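Local coordinates for uncharacterized protein Atu1656/AGR_C_3050 (Agrobacterium tumefaciens, PDB 2OJH) that is of unknown function but folds as a six-bladed beta-propeller of the TolB family, a fold that commonly serves as a scaffold for binding partners, at residues N28-K33 with D282-A287; A46-P51 with H90-D95; F221-P226 with N275-S280; G228-F233 with L253-G258; T263-F268 with F286-Y291. One frame throughout, in Å; residues are numbered along the deposited sequence.

Interaction 1. Residues N28-K33 with D282-A287; sequences NIRTRK and DGDEFA
Ile29 and Phe286 make the dense half of this contact: CG2 of Ile29 meets the ring edge of Phe286 at CE2, 3.6 Å away, the two side chains crossing at about a right angle. Beside this packing the backbone N of Ile29 donates to Asp284 O (2.7 Å), and Asn28 pairs with Glu285 as an antiparallel non-hydrogen-bonded pair. The other half is polar and open to solvent. The Arg30 chain bends at chi2 (-51°), which turns CD, and NE then meets Asp284 OD1 at 2.9 Å, a nearly straight salt bridge that lies in the guanidinium plane while the carboxylate is turned 73° from it. Ile29 CD1 sits over the centre of one guanidinium face, and a water joins Asp284 OD1 to Asp282 O. Arg30 NH1 has a second acid, Asp229. Asn28 splits its amide: ND2 donates to Glu285 OE2 at 3.0 Å, whereas OD1 accepts from Arg30 N (an Asx turn) and from Thr31 N (an Asx motif), just after strand 22-28. That strand is thereby joined to strand 285-291 from the far end of the chain, the N- and C-terminal closure of a blade that is typical of circular beta-propellers.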
# COMPACT_ATOMS: atom_id res chain seq x y z
N ASN A 28 8.06 13.70 -7.53
CA ASN A 28 9.47 13.50 -7.30
C ASN A 28 9.83 14.27 -6.04
O ASN A 28 9.70 15.49 -6.00
CB ASN A 28 10.28 13.96 -8.52
CG ASN A 28 11.79 13.74 -8.34
OD1 ASN A 28 12.36 14.15 -7.34
ND2 ASN A 28 12.44 13.12 -9.34
N ILE A 29 10.26 13.56 -5.00
CA ILE A 29 10.57 14.23 -3.74
C ILE A 29 11.91 14.98 -3.73
O ILE A 29 12.15 15.79 -2.84
CB ILE A 29 10.51 13.26 -2.52
CG1 ILE A 29 11.62 12.19 -2.59
CG2 ILE A 29 9.10 12.63 -2.37
CD1 ILE A 29 12.00 11.60 -1.16
N ARG A 30 12.77 14.72 -4.72
CA ARG A 30 14.04 15.42 -4.81
C ARG A 30 13.89 16.80 -5.47
O ARG A 30 14.40 17.80 -4.97
CB ARG A 30 15.07 14.56 -5.58
CG ARG A 30 15.21 13.13 -5.03
CD ARG A 30 15.45 13.11 -3.52
NE ARG A 30 15.56 11.74 -3.02
CZ ARG A 30 15.60 11.39 -1.74
NH1 ARG A 30 15.54 12.32 -0.79
NH2 ARG A 30 15.70 10.11 -1.41
N THR A 31 13.19 16.84 -6.59
CA THR A 31 13.00 18.07 -7.38
C THR A 31 11.69 18.76 -7.00
O THR A 31 11.47 19.92 -7.37
CB THR A 31 12.95 17.74 -8.86
OG1 THR A 31 11.81 16.92 -9.10
CG2 THR A 31 14.21 17.00 -9.32
N ARG A 32 10.83 18.04 -6.29
CA ARG A 32 9.51 18.50 -5.85
C ARG A 32 8.61 18.85 -7.05
O ARG A 32 7.81 19.78 -7.00
CB ARG A 32 9.62 19.63 -4.81
CG ARG A 32 10.39 19.22 -3.51
CD ARG A 32 9.56 18.26 -2.68
NE ARG A 32 10.28 17.62 -1.58
CZ ARG A 32 10.14 17.96 -0.30
NH1 ARG A 32 9.32 18.95 0.05
NH2 ARG A 32 10.84 17.31 0.63
N LYS A 33 8.75 18.08 -8.13
CA LYS A 33 7.92 18.22 -9.32
C LYS A 33 6.95 17.04 -9.42
O LYS A 33 7.33 15.90 -9.13
CB LYS A 33 8.78 18.16 -10.60
CG LYS A 33 9.96 19.12 -10.69
CD LYS A 33 9.59 20.43 -11.30
CE LYS A 33 9.47 21.49 -10.22
NZ LYS A 33 10.26 22.65 -10.69
N ASP A 282 14.01 3.71 -7.61
CA ASP A 282 15.08 4.68 -7.32
C ASP A 282 14.88 5.49 -6.04
O ASP A 282 15.78 6.24 -5.64
CB ASP A 282 15.33 5.62 -8.51
CG ASP A 282 14.16 6.59 -8.79
OD1 ASP A 282 13.33 6.91 -7.89
OD2 ASP A 282 14.10 7.09 -9.95
N GLY A 283 13.71 5.38 -5.42
CA GLY A 283 13.46 6.09 -4.15
C GLY A 283 13.34 7.61 -4.23
O GLY A 283 13.28 8.29 -3.19
N ASP A 284 13.26 8.17 -5.45
CA ASP A 284 13.14 9.62 -5.61
C ASP A 284 11.73 10.06 -5.92
O ASP A 284 11.40 11.25 -5.80
CB ASP A 284 14.06 10.12 -6.72
CG ASP A 284 15.53 9.82 -6.42
OD1 ASP A 284 15.93 9.88 -5.24
OD2 ASP A 284 16.25 9.54 -7.38
N GLU A 285 10.89 9.11 -6.32
CA GLU A 285 9.54 9.43 -6.78
C GLU A 285 8.56 8.41 -6.26
O GLU A 285 8.93 7.24 -6.07
CB GLU A 285 9.46 9.43 -8.31
CG GLU A 285 10.45 10.36 -8.96
CD GLU A 285 10.36 10.39 -10.48
OE1 GLU A 285 10.17 9.34 -11.12
OE2 GLU A 285 10.55 11.49 -11.02
N PHE A 286 7.33 8.85 -6.02
CA PHE A 286 6.27 7.88 -5.74
C PHE A 286 5.03 8.12 -6.61
O PHE A 286 4.78 9.27 -7.04
CB PHE A 286 5.94 7.89 -4.23
CG PHE A 286 5.41 9.19 -3.74
CD1 PHE A 286 4.07 9.48 -3.90
CD2 PHE A 286 6.24 10.12 -3.10
CE1 PHE A 286 3.54 10.67 -3.47
CE2 PHE A 286 5.72 11.34 -2.65
CZ PHE A 286 4.38 11.62 -2.83
N ALA A 287 4.26 7.05 -6.88
CA ALA A 287 3.01 7.13 -7.60
C ALA A 287 1.84 7.25 -6.61
O ALA A 287 1.93 6.75 -5.48
CB ALA A 287 2.84 5.87 -8.53
O HOH W 1 16.90 7.93 -3.80

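Interaction 2. Residues A46-P51 with H90-D95; sequences APNWSP and HGISPD
Asn48 OD1 takes the shortest sound polar bond here, 2.7 Å from His90 ND1. It lies in the plane of the imidazole, and the amide stands at 90° to that ring. The other end of the same amide is gripped twice, since ND2 donates to His90 O at 3.1 Å, from above that carbonyl's plane, and also to Pro277 O. His90 has its far nitrogen, NE2, bonded to Asn59 OD1, so both ends of the ring are held and its rotation is fixed. In the propeller, strands 45-49 and 91-92 are the first strands of successive blades; the touching parts of 46-51 and 90-95 run 15° apart, with side chains rather than backbone bonds between them. Farther out the contact turns apolar. Ile92 has CG1 anti to its carbonyl carbon (chi1 -53°), and its CD1 lies 3.9 Å from Asn48 CB and 3.8 Å from Ser50 CA. Its other branch, CG2, packs at 3.6 Å on Pro51 CD. At the outer end Pro51 CB lies 3.3 Å from Pro94 O, on the more exposed side.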
# COMPACT_ATOMS: atom_id res chain seq x y z
N ALA A 46 -4.58 2.94 -5.99
CA ALA A 46 -3.48 2.22 -5.29
C ALA A 46 -2.32 1.70 -6.15
O ALA A 46 -2.07 0.48 -6.28
CB ALA A 46 -4.07 1.07 -4.39
N PRO A 47 -1.58 2.64 -6.77
CA PRO A 47 -0.50 2.21 -7.67
C PRO A 47 0.71 1.59 -6.93
O PRO A 47 1.14 2.10 -5.87
CB PRO A 47 -0.10 3.52 -8.36
CG PRO A 47 -0.42 4.60 -7.36
CD PRO A 47 -1.69 4.11 -6.68
N ASN A 48 1.22 0.48 -7.49
CA ASN A 48 2.60 0.01 -7.25
C ASN A 48 3.47 0.46 -8.43
O ASN A 48 2.97 0.73 -9.52
CB ASN A 48 2.70 -1.54 -7.30
CG ASN A 48 1.78 -2.24 -6.33
OD1 ASN A 48 1.00 -3.10 -6.74
ND2 ASN A 48 1.84 -1.89 -5.05
N TRP A 49 4.79 0.48 -8.21
CA TRP A 49 5.72 0.84 -9.26
C TRP A 49 6.62 -0.34 -9.49
O TRP A 49 7.23 -0.82 -8.53
CB TRP A 49 6.54 2.04 -8.81
CG TRP A 49 7.20 2.85 -9.92
CD1 TRP A 49 7.89 2.38 -11.02
CD2 TRP A 49 7.26 4.29 -9.98
NE1 TRP A 49 8.39 3.45 -11.75
CE2 TRP A 49 8.02 4.63 -11.13
CE3 TRP A 49 6.78 5.32 -9.15
CZ2 TRP A 49 8.27 5.97 -11.49
CZ3 TRP A 49 7.03 6.64 -9.51
CH2 TRP A 49 7.78 6.95 -10.67
N SER A 50 6.71 -0.80 -10.73
CA SER A 50 7.48 -1.98 -11.06
C SER A 50 8.96 -1.82 -10.71
O SER A 50 9.51 -0.72 -10.81
CB SER A 50 7.31 -2.34 -12.53
OG SER A 50 8.08 -1.53 -13.39
N PRO A 51 9.61 -2.91 -10.26
CA PRO A 51 11.02 -2.81 -9.86
C PRO A 51 11.97 -2.47 -10.98
O PRO A 51 13.05 -1.98 -10.70
CB PRO A 51 11.33 -4.20 -9.28
CG PRO A 51 10.07 -4.82 -9.03
CD PRO A 51 9.08 -4.25 -10.00
N HIS A 90 -2.11 -4.80 -2.84
CA HIS A 90 -1.45 -5.66 -3.82
C HIS A 90 -0.03 -5.17 -3.98
O HIS A 90 0.30 -4.08 -3.56
CB HIS A 90 -2.18 -5.66 -5.18
CG HIS A 90 -2.55 -4.29 -5.69
ND1 HIS A 90 -1.63 -3.44 -6.28
CD2 HIS A 90 -3.74 -3.64 -5.73
CE1 HIS A 90 -2.23 -2.32 -6.63
NE2 HIS A 90 -3.51 -2.41 -6.32
N GLY A 91 0.84 -5.93 -4.60
CA GLY A 91 2.21 -5.46 -4.69
C GLY A 91 2.99 -6.34 -5.63
O GLY A 91 2.43 -7.29 -6.19
N ILE A 92 4.25 -5.98 -5.82
CA ILE A 92 5.13 -6.64 -6.81
C ILE A 92 6.40 -7.06 -6.06
O ILE A 92 6.89 -6.31 -5.17
CB ILE A 92 5.48 -5.67 -7.97
CG1 ILE A 92 4.21 -5.05 -8.61
CG2 ILE A 92 6.29 -6.37 -9.04
CD1 ILE A 92 4.57 -3.99 -9.69
N SER A 93 6.88 -8.26 -6.33
CA SER A 93 8.03 -8.80 -5.63
C SER A 93 9.27 -8.05 -6.08
O SER A 93 9.31 -7.53 -7.20
CB SER A 93 8.21 -10.29 -5.96
OG SER A 93 8.47 -10.41 -7.34
N PRO A 94 10.32 -8.00 -5.23
CA PRO A 94 11.49 -7.18 -5.55
C PRO A 94 12.13 -7.60 -6.87
O PRO A 94 12.65 -6.75 -7.62
CB PRO A 94 12.44 -7.45 -4.38
CG PRO A 94 11.52 -7.79 -3.22
CD PRO A 94 10.46 -8.66 -3.92
N ASP A 95 12.08 -8.88 -7.19
CA ASP A 95 12.68 -9.33 -8.44
C ASP A 95 11.74 -9.13 -9.63
O ASP A 95 12.09 -9.41 -10.77
CB ASP A 95 13.19 -10.77 -8.32
CG ASP A 95 12.08 -11.82 -8.34
OD1 ASP A 95 10.91 -11.48 -8.17
OD2 ASP A 95 12.39 -13.02 -8.55

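Interaction 3. Residues F221-P226 with N275-S280; sequences FPHPSP and NSPNWS
The imidazole of His223 lies against the backbone of 276-278, and the indole of Trp279 lies against Ser225. On one face of His223, Ser276 O stands 3.1 Å above the plane, offset toward the rim, and Pro277 CA makes a CH-pi contact 3.9 Å from the ring centroid; Phe221 C is over the opposite face, and Asn275 O sits at the edge. Trp279 takes Ser225 on one face, where CA of Ser225 is 3.5 Å from the centroid of the five-membered ring and only 8° off its normal, while CB lies over the centre of the indole. At the indole edge NE1 donates to His223 O (2.8 Å), in the plane of the indole but well above the carbonyl plane. Pro226 CD closes on Trp279 CB at 3.3 Å. With CG anti to its carbonyl carbon (chi1 -52°), the His223 ring reaches toward 275-278, and its two nitrogens are satisfied beyond the contact, ND1 by Asp179 and NE2 by Met274 O. Asn278 OD1, 3.3 Å from His223 CD2, is buried and finds no hydrogen-bonding partner, although its ND2 bonds Ala287 O. The two segments run 18° apart close to the centre of the chain, which is characteristic of innermost blade segments passing side by side around the core of a beta-propeller.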
# COMPACT_ATOMS: atom_id res chain seq x y z
N PHE A 221 -1.43 4.54 5.65
CA PHE A 221 -0.66 4.16 4.49
C PHE A 221 0.84 4.53 4.51
O PHE A 221 1.34 5.11 3.53
CB PHE A 221 -1.29 4.74 3.19
CG PHE A 221 -2.79 4.78 3.20
CD1 PHE A 221 -3.56 3.60 3.31
CD2 PHE A 221 -3.45 6.01 3.08
CE1 PHE A 221 -4.97 3.65 3.36
CE2 PHE A 221 -4.87 6.08 3.11
CZ PHE A 221 -5.63 4.90 3.25
N PRO A 222 1.59 4.19 5.59
CA PRO A 222 3.05 4.44 5.53
C PRO A 222 3.80 3.58 4.50
O PRO A 222 3.62 2.34 4.45
CB PRO A 222 3.51 4.16 6.98
CG PRO A 222 2.49 3.15 7.51
CD PRO A 222 1.18 3.61 6.89
N HIS A 223 4.57 4.26 3.63
CA HIS A 223 5.49 3.58 2.74
C HIS A 223 6.90 4.15 2.89
O HIS A 223 7.17 5.26 2.46
CB HIS A 223 4.97 3.65 1.29
CG HIS A 223 3.56 3.18 1.15
ND1 HIS A 223 3.19 1.87 1.39
CD2 HIS A 223 2.42 3.84 0.83
CE1 HIS A 223 1.89 1.74 1.18
NE2 HIS A 223 1.40 2.91 0.83
N PRO A 224 7.79 3.38 3.54
CA PRO A 224 9.22 3.69 3.52
C PRO A 224 9.82 3.65 2.10
O PRO A 224 9.58 2.71 1.33
CB PRO A 224 9.83 2.61 4.40
CG PRO A 224 8.72 2.09 5.24
CD PRO A 224 7.48 2.22 4.39
N SER A 225 10.58 4.69 1.77
CA SER A 225 11.27 4.78 0.48
C SER A 225 12.35 3.70 0.38
O SER A 225 13.04 3.43 1.37
CB SER A 225 11.91 6.17 0.35
OG SER A 225 12.80 6.24 -0.75
N PRO A 226 12.51 3.08 -0.81
CA PRO A 226 13.63 2.14 -0.96
C PRO A 226 15.02 2.74 -0.70
O PRO A 226 16.01 2.00 -0.52
CB PRO A 226 13.53 1.66 -2.40
CG PRO A 226 12.49 2.48 -3.05
CD PRO A 226 11.70 3.20 -2.03
N ASN A 275 -2.85 3.05 -1.29
CA ASN A 275 -2.97 1.99 -0.26
C ASN A 275 -1.75 1.11 -0.20
O ASN A 275 -1.36 0.64 0.88
CB ASN A 275 -4.20 1.09 -0.48
CG ASN A 275 -5.46 1.85 -0.40
OD1 ASN A 275 -5.83 2.53 -1.36
ND2 ASN A 275 -6.13 1.77 0.75
N SER A 276 -1.16 0.85 -1.36
CA SER A 276 -0.13 -0.16 -1.50
C SER A 276 1.26 0.48 -1.75
O SER A 276 1.34 1.67 -2.09
CB SER A 276 -0.49 -1.09 -2.64
OG SER A 276 -1.56 -1.94 -2.26
N PRO A 277 2.35 -0.30 -1.56
CA PRO A 277 3.70 0.27 -1.71
C PRO A 277 3.88 0.98 -3.04
O PRO A 277 3.71 0.37 -4.10
CB PRO A 277 4.62 -0.94 -1.58
CG PRO A 277 3.85 -1.95 -0.78
CD PRO A 277 2.38 -1.72 -1.15
N ASN A 278 4.16 2.29 -2.99
CA ASN A 278 4.09 3.12 -4.22
C ASN A 278 5.39 3.80 -4.76
O ASN A 278 5.31 4.68 -5.63
CB ASN A 278 3.03 4.18 -4.01
CG ASN A 278 3.34 5.05 -2.83
OD1 ASN A 278 4.03 4.63 -1.90
ND2 ASN A 278 2.87 6.29 -2.88
N TRP A 279 6.56 3.42 -4.25
CA TRP A 279 7.79 4.14 -4.59
C TRP A 279 8.37 3.56 -5.85
O TRP A 279 8.34 2.33 -6.07
CB TRP A 279 8.84 3.99 -3.46
CG TRP A 279 8.56 4.84 -2.23
CD1 TRP A 279 7.89 4.48 -1.10
CD2 TRP A 279 8.95 6.20 -2.05
NE1 TRP A 279 7.84 5.55 -0.21
CE2 TRP A 279 8.51 6.61 -0.77
CE3 TRP A 279 9.66 7.11 -2.84
CZ2 TRP A 279 8.73 7.90 -0.29
CZ3 TRP A 279 9.89 8.40 -2.36
CH2 TRP A 279 9.42 8.78 -1.11
N SER A 280 8.90 4.45 -6.68
CA SER A 280 9.85 4.06 -7.73
C SER A 280 11.02 3.30 -7.09
O SER A 280 11.40 3.57 -5.94
CB SER A 280 10.39 5.32 -8.39
OG SER A 280 11.45 5.01 -9.25

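Interaction 4. Residues G228-F233 with L253-G258; sequences GDKVVF and LMDMDG
Met254 and Val231 come together through their first torsions. The selenomethionine has CG between its backbone N and carbonyl carbon (chi1 66°) and runs extended beyond it, whereas Val231 has CG1 anti to its N (chi1 172°). The two side chains point the same way, with CE of Met254 3.5 Å from Val231 CG1. They sit on one face of an antiparallel hairpin, the two middle strands 230-237 and 247-255 of a four-stranded propeller blade. Val231 and Met254 form a hydrogen-bonded pair: Val231 N to Met254 O is 2.8 Å and the return bond, Met254 N to Val231 O, is 3.0 Å. SE of Met254 also makes an oblique Met-aromatic contact with Phe233, 3.6 Å from CE1. Val232 and Leu253 occupy the other face, where CB of Val232 meets Leu253 CD1. Selenomethionine Met256 bends at chi2 (-56°), which sets SE 3.8 Å from Val231 CG2, while CG lies near Gly228 O. Toward the hairpin's more exposed end the chemistry turns polar. Asp255 begins a type I turn to Gly258, and its OD2 is held by Asn260. A water links Asp229 O with Met256 N, which also reach each other directly in a weak bond. Lys230 bends at chi2 across Leu253 CD2 and ends in a salt bridge, NZ 2.8 Å from Asp255 OD1, nearly in line with that oxygen's C-O bond.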
# COMPACT_ATOMS: atom_id res chain seq x y z
N GLY A 228 15.75 4.57 1.85
CA GLY A 228 15.97 4.47 3.28
C GLY A 228 16.05 5.75 4.07
O GLY A 228 16.52 5.74 5.21
N ASP A 229 15.59 6.86 3.49
CA ASP A 229 15.66 8.14 4.21
C ASP A 229 14.28 8.73 4.58
O ASP A 229 14.20 9.60 5.44
CB ASP A 229 16.51 9.19 3.45
CG ASP A 229 15.97 9.51 2.04
OD1 ASP A 229 15.38 8.63 1.39
OD2 ASP A 229 16.14 10.67 1.58
N LYS A 230 13.23 8.27 3.90
CA LYS A 230 11.92 8.94 3.97
C LYS A 230 10.78 7.95 4.02
O LYS A 230 10.86 6.82 3.50
CB LYS A 230 11.72 9.87 2.75
CG LYS A 230 12.65 11.10 2.63
CD LYS A 230 12.39 12.10 3.74
CE LYS A 230 13.24 13.36 3.55
NZ LYS A 230 13.25 14.25 4.76
N VAL A 231 9.69 8.41 4.63
CA VAL A 231 8.41 7.71 4.62
C VAL A 231 7.35 8.68 4.11
O VAL A 231 7.22 9.80 4.65
CB VAL A 231 8.03 7.27 6.09
CG1 VAL A 231 6.61 6.70 6.15
CG2 VAL A 231 9.08 6.26 6.64
N VAL A 232 6.56 8.23 3.13
CA VAL A 232 5.40 9.00 2.64
C VAL A 232 4.12 8.38 3.25
O VAL A 232 4.07 7.17 3.52
CB VAL A 232 5.35 9.00 1.05
CG1 VAL A 232 5.05 7.63 0.51
CG2 VAL A 232 4.35 10.01 0.51
N PHE A 233 3.10 9.19 3.48
CA PHE A 233 1.89 8.70 4.12
C PHE A 233 0.81 9.76 3.92
O PHE A 233 1.10 10.84 3.39
CB PHE A 233 2.11 8.34 5.61
CG PHE A 233 2.45 9.52 6.50
CD1 PHE A 233 3.75 9.97 6.58
CD2 PHE A 233 1.49 10.11 7.32
CE1 PHE A 233 4.09 11.04 7.42
CE2 PHE A 233 1.82 11.21 8.15
CZ PHE A 233 3.10 11.66 8.19
N LEU A 253 5.35 13.70 4.21
CA LEU A 253 6.64 13.04 4.14
C LEU A 253 7.38 13.32 5.45
O LEU A 253 7.24 14.42 6.03
CB LEU A 253 7.46 13.57 2.95
CG LEU A 253 8.68 12.78 2.47
CD1 LEU A 253 8.25 11.56 1.74
CD2 LEU A 253 9.61 13.62 1.53
N MSE A 254 8.14 12.33 5.90
CA MSE A 254 9.01 12.48 7.08
C MSE A 254 10.24 11.58 7.00
O MSE A 254 10.30 10.66 6.18
CB MSE A 254 8.21 12.11 8.32
CG MSE A 254 7.84 10.63 8.33
SE MSE A 254 6.64 10.19 9.80
CE MSE A 254 6.16 8.40 9.22
N ASP A 255 11.21 11.84 7.88
CA ASP A 255 12.40 10.99 8.04
C ASP A 255 11.99 9.62 8.60
O ASP A 255 10.90 9.49 9.20
CB ASP A 255 13.41 11.67 8.99
CG ASP A 255 13.97 12.99 8.45
OD1 ASP A 255 13.93 13.21 7.22
OD2 ASP A 255 14.46 13.83 9.25
N MSE A 256 12.82 8.59 8.42
CA MSE A 256 12.57 7.26 9.01
C MSE A 256 12.21 7.27 10.51
O MSE A 256 11.44 6.44 10.98
CB MSE A 256 13.77 6.34 8.86
CG MSE A 256 14.16 6.01 7.48
SE MSE A 256 12.73 5.22 6.42
CE MSE A 256 12.59 3.52 7.23
N ASP A 257 12.80 8.20 11.26
CA ASP A 257 12.60 8.22 12.71
C ASP A 257 11.45 9.14 13.08
O ASP A 257 11.21 9.40 14.26
CB ASP A 257 13.90 8.65 13.45
CG ASP A 257 14.30 10.08 13.16
OD1 ASP A 257 13.76 10.70 12.23
OD2 ASP A 257 15.18 10.61 13.88
N GLY A 258 10.75 9.64 12.06
CA GLY A 258 9.57 10.44 12.27
C GLY A 258 9.87 11.93 12.31
O GLY A 258 8.96 12.75 12.44
O HOH W 2 15.82 9.32 7.84

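Interaction 5. Residues T263-F268 with F286-Y291; sequences TLFDLF and FAYVRY
Phe265 reaches across to strand 285-291 from CB outward, its CG sitting between the backbone N and the carbonyl carbon (chi1 44°). Along the ring, CD2 passes 4.0 Å from Arg290 NH2, CE1 comes to Phe286 CZ, and CE2 meets Tyr288 CE2. At the tip, CZ lies 3.5 Å above one face of Tyr288, toward the rim, the two rings being inclined at 39°. Leu264 comes tip to tip with Phe286, CD1 against CE2 at 3.6 Å. Both Leu264 and Phe265 face Val251, a classic beta bulge in the outermost strand of one propeller blade, which here packs on the edge strand of the next sheet. Farther along, the Leu267 and Tyr288 side chains slide past each other in opposite directions, Leu267 CD1 3.6 Å from Tyr288 CD2, and CD1 also touches Arg290 CB. Arg290 has its NE paired with Glu25, and a water ties NH1 to Phe268 N. At Phe268, where the chain turns a corner, Tyr291 N donates to Phe268 O at 2.9 Å, and Phe268 CD2 lies 3.4 Å from Tyr291 O.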
# COMPACT_ATOMS: atom_id res chain seq x y z
N THR A 263 4.18 18.58 4.75
CA THR A 263 3.12 18.35 3.76
C THR A 263 3.69 18.55 2.38
O THR A 263 4.18 19.63 2.05
CB THR A 263 1.92 19.30 3.99
OG1 THR A 263 1.42 19.09 5.31
CG2 THR A 263 0.80 19.03 3.01
N LEU A 264 3.70 17.50 1.58
CA LEU A 264 4.14 17.63 0.21
C LEU A 264 3.07 18.37 -0.60
O LEU A 264 3.38 19.34 -1.29
CB LEU A 264 4.42 16.24 -0.39
CG LEU A 264 5.58 15.54 0.29
CD1 LEU A 264 5.83 14.15 -0.41
CD2 LEU A 264 6.87 16.37 0.30
N PHE A 265 1.81 17.94 -0.52
CA PHE A 265 0.71 18.66 -1.17
C PHE A 265 -0.63 18.27 -0.54
O PHE A 265 -0.71 17.24 0.09
CB PHE A 265 0.71 18.39 -2.68
CG PHE A 265 0.91 16.95 -3.04
CD1 PHE A 265 2.20 16.46 -3.23
CD2 PHE A 265 -0.17 16.08 -3.20
CE1 PHE A 265 2.41 15.11 -3.58
CE2 PHE A 265 0.02 14.74 -3.55
CZ PHE A 265 1.32 14.26 -3.72
N ASP A 266 -1.64 19.15 -0.67
CA ASP A 266 -3.03 18.80 -0.40
C ASP A 266 -3.57 17.95 -1.54
O ASP A 266 -3.08 18.04 -2.67
CB ASP A 266 -3.90 20.03 -0.31
CG ASP A 266 -3.54 20.92 0.88
OD1 ASP A 266 -2.89 20.43 1.83
OD2 ASP A 266 -3.90 22.11 0.84
N LEU A 267 -4.59 17.17 -1.26
CA LEU A 267 -5.13 16.25 -2.25
C LEU A 267 -6.58 15.89 -1.93
O LEU A 267 -6.97 15.77 -0.75
CB LEU A 267 -4.25 15.01 -2.33
CG LEU A 267 -4.73 13.85 -3.19
CD1 LEU A 267 -3.61 13.26 -4.02
CD2 LEU A 267 -5.32 12.75 -2.31
N PHE A 268 -7.38 15.72 -2.98
CA PHE A 268 -8.72 15.22 -2.82
C PHE A 268 -8.64 13.73 -3.08
O PHE A 268 -8.25 13.27 -4.18
CB PHE A 268 -9.69 15.90 -3.78
CG PHE A 268 -11.11 15.48 -3.58
CD1 PHE A 268 -11.87 16.03 -2.55
CD2 PHE A 268 -11.68 14.52 -4.40
CE1 PHE A 268 -13.17 15.64 -2.35
CE2 PHE A 268 -13.00 14.11 -4.20
CZ PHE A 268 -13.74 14.68 -3.18
N PHE A 286 7.33 8.85 -6.02
CA PHE A 286 6.27 7.88 -5.74
C PHE A 286 5.03 8.12 -6.61
O PHE A 286 4.78 9.27 -7.04
CB PHE A 286 5.94 7.89 -4.23
CG PHE A 286 5.41 9.19 -3.74
CD1 PHE A 286 4.07 9.48 -3.90
CD2 PHE A 286 6.24 10.12 -3.10
CE1 PHE A 286 3.54 10.67 -3.47
CE2 PHE A 286 5.72 11.34 -2.65
CZ PHE A 286 4.38 11.62 -2.83
N ALA A 287 4.26 7.05 -6.88
CA ALA A 287 3.01 7.13 -7.60
C ALA A 287 1.84 7.25 -6.61
O ALA A 287 1.93 6.75 -5.48
CB ALA A 287 2.84 5.87 -8.53
N TYR A 288 0.78 7.93 -7.03
CA TYR A 288 -0.42 8.15 -6.21
C TYR A 288 -1.61 8.49 -7.13
O TYR A 288 -1.42 8.79 -8.32
CB TYR A 288 -0.18 9.26 -5.16
CG TYR A 288 0.04 10.62 -5.78
CD1 TYR A 288 1.29 10.98 -6.30
CD2 TYR A 288 -1.01 11.55 -5.86
CE1 TYR A 288 1.48 12.24 -6.91
CE2 TYR A 288 -0.84 12.79 -6.46
CZ TYR A 288 0.42 13.13 -6.96
OH TYR A 288 0.60 14.33 -7.58
N VAL A 289 -2.84 8.43 -6.60
CA VAL A 289 -4.02 8.82 -7.37
C VAL A 289 -4.68 9.99 -6.68
O VAL A 289 -4.96 9.91 -5.49
CB VAL A 289 -5.06 7.69 -7.53
CG1 VAL A 289 -6.13 8.05 -8.61
CG2 VAL A 289 -4.37 6.35 -7.90
N ARG A 290 -4.91 11.05 -7.45
CA ARG A 290 -5.68 12.20 -7.02
C ARG A 290 -7.07 11.97 -7.62
O ARG A 290 -7.20 11.49 -8.74
CB ARG A 290 -5.01 13.47 -7.58
CG ARG A 290 -5.79 14.78 -7.46
CD ARG A 290 -5.13 15.91 -8.32
NE ARG A 290 -3.71 16.01 -7.99
CZ ARG A 290 -3.22 16.75 -7.00
NH1 ARG A 290 -4.03 17.50 -6.25
NH2 ARG A 290 -1.91 16.76 -6.77
N TYR A 291 -8.11 12.33 -6.88
CA TYR A 291 -9.46 12.15 -7.38
C TYR A 291 -10.14 13.48 -7.61
O TYR A 291 -9.65 14.52 -7.17
CB TYR A 291 -10.29 11.26 -6.44
CG TYR A 291 -9.70 9.88 -6.34
CD1 TYR A 291 -9.96 8.93 -7.32
CD2 TYR A 291 -8.84 9.55 -5.30
CE1 TYR A 291 -9.40 7.67 -7.26
CE2 TYR A 291 -8.26 8.29 -5.22
CZ TYR A 291 -8.56 7.36 -6.20
OH TYR A 291 -8.02 6.12 -6.16
O HOH W 3 -6.80 17.32 -5.39

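Overall arrangement
Interactions 2 and 3 are the buried ones, nearest the centre of the chain, where first strands and loops of neighbouring blades meet through histidine, asparagine and tryptophan; the two connect through His90 N to Ser276 OG and Asn48 ND2 to Pro277 O. Interactions 1, 4 and 5 lie farther out and are partly buried, with salt bridges in 1 and 4 at their exposed parts. Interaction 4 is regular backbone pairing within a blade, whereas interaction 5 joins two sheets mainly by aromatic and aliphatic side chains. Interactions 1 and 5 share Phe286 and strand 285-291, and Phe286 also packs on Val232 of interaction 4.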